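Local coordinates for transcriptional regulator, MarR family (PDB 3G3Z), which probably binds DNA and regulates transcription as a MarR-family factor in Neisseria meningitidis, at residues 7-10 against 11-15. Sequence-based numbering, arbitrary orientation.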
# COMPACT_ATOMS: atom_id res chain seq x y z
N ASP A 7 -5.87 7.42 -11.23
CA ASP A 7 -5.33 6.15 -11.69
C ASP A 7 -3.82 6.18 -11.53
O ASP A 7 -3.21 5.22 -11.05
CB ASP A 7 -5.70 5.93 -13.15
CG ASP A 7 -5.22 4.60 -13.66
OD1 ASP A 7 -5.94 3.60 -13.48
OD2 ASP A 7 -4.10 4.55 -14.21
N GLN A 8 -3.23 7.30 -11.93
CA GLN A 8 -1.80 7.48 -11.87
C GLN A 8 -1.28 7.48 -10.44
O GLN A 8 -0.21 6.95 -10.17
CB GLN A 8 -1.41 8.77 -12.59
CG GLN A 8 -1.20 8.58 -14.07
CD GLN A 8 -0.54 9.78 -14.71
OE1 GLN A 8 -1.07 10.89 -14.68
NE2 GLN A 8 0.63 9.56 -15.31
N LEU A 9 -2.07 8.06 -9.54
CA LEU A 9 -1.73 8.08 -8.12
C LEU A 9 -1.88 6.68 -7.51
O LEU A 9 -0.97 6.19 -6.83
CB LEU A 9 -2.59 9.10 -7.34
CG LEU A 9 -2.29 9.16 -5.83
CD1 LEU A 9 -0.96 9.87 -5.58
CD2 LEU A 9 -3.41 9.84 -5.05
N GLY A 10 -3.03 6.06 -7.75
CA GLY A 10 -3.36 4.76 -7.15
C GLY A 10 -2.35 3.68 -7.48
O GLY A 10 -1.95 2.90 -6.60
N THR A 11 -1.93 3.62 -8.74
CA THR A 11 -0.96 2.61 -9.15
C THR A 11 0.39 2.86 -8.47
O THR A 11 1.09 1.92 -8.11
CB THR A 11 -0.75 2.56 -10.67
OG1 THR A 11 -0.29 3.84 -11.13
CG2 THR A 11 -2.04 2.19 -11.41
N ARG A 12 0.76 4.13 -8.31
CA ARG A 12 2.10 4.49 -7.82
C ARG A 12 2.27 4.39 -6.33
O ARG A 12 3.36 4.07 -5.86
CB ARG A 12 2.52 5.88 -8.29
CG ARG A 12 3.11 5.89 -9.67
CD ARG A 12 3.12 7.29 -10.27
NE ARG A 12 3.63 7.25 -11.63
CZ ARG A 12 2.91 6.90 -12.70
NH1 ARG A 12 1.63 6.57 -12.57
NH2 ARG A 12 3.46 6.88 -13.90
N ILE A 13 1.22 4.70 -5.57
CA ILE A 13 1.29 4.54 -4.11
C ILE A 13 1.27 3.06 -3.74
O ILE A 13 1.96 2.64 -2.81
CB ILE A 13 0.18 5.34 -3.35
CG1 ILE A 13 -1.23 4.87 -3.75
CG2 ILE A 13 0.40 6.85 -3.56
CD1 ILE A 13 -2.37 5.43 -2.89
N ASN A 14 0.50 2.27 -4.49
CA ASN A 14 0.45 0.83 -4.27
C ASN A 14 1.76 0.14 -4.65
O ASN A 14 2.10 -0.88 -4.07
CB ASN A 14 -0.74 0.20 -4.99
CG ASN A 14 -2.00 0.22 -4.13
OD1 ASN A 14 -2.22 -0.68 -3.31
ND2 ASN A 14 -2.84 1.22 -4.33
N LEU A 15 2.50 0.71 -5.60
CA LEU A 15 3.83 0.19 -5.96
C LEU A 15 4.83 0.45 -4.82
O LEU A 15 5.55 -0.46 -4.41
CB LEU A 15 4.32 0.79 -7.29
CG LEU A 15 5.75 0.50 -7.78
CD1 LEU A 15 6.00 -1.00 -7.97
CD2 LEU A 15 6.02 1.25 -9.09
O HOH W 1 -0.86 4.91 -13.95
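Within the N-terminal helix 5-25, side chains of Arg-12 and Asn-14 fold back onto carbonyls one turn earlier, Gln-8 O and Gly-10 O. Arg-12 NH1 donates to Gln-8 O at 3.0 Å with an N-H...O angle of 160°, and the oxygen sits at the guanidinium edge, in its plane. The Gln-8 side chain runs alongside that of Arg-12, pointing the same way, with its amide plane turned 87° from the guanidinium. Gly-10 O takes two bonds from Asn-14, from opposite faces of the carbonyl plane: ND2 at 3.0 Å and the backbone N at 3.3 Å.

In the MarR-family fold the terminal helices build the dimer interface, and this turn accordingly faces the second subunit: Arg-12 NE forms a salt bridge with Asp-130 of the second subunit, and Asp-7 OD2 one with Lys-54 of that chain. One water joins the polar side, donating to Asp-7 OD2 (3.3 Å), accepting from Arg-12 NH1 and bonding to Thr-11 OG1 at 3.1 Å. Thr-11 chi1 of 60° turns OG1 back along the helix, to 3.2 Å from Asp-7 O. Away from this polar side, Leu-9 CD1 meets Ile-13 CG2 at 3.9 Å, the two buried chains crossing at a slant, while the helix hydrogen bond from Ile-13 N to Leu-9 O (2.9 Å) ties the same two residues.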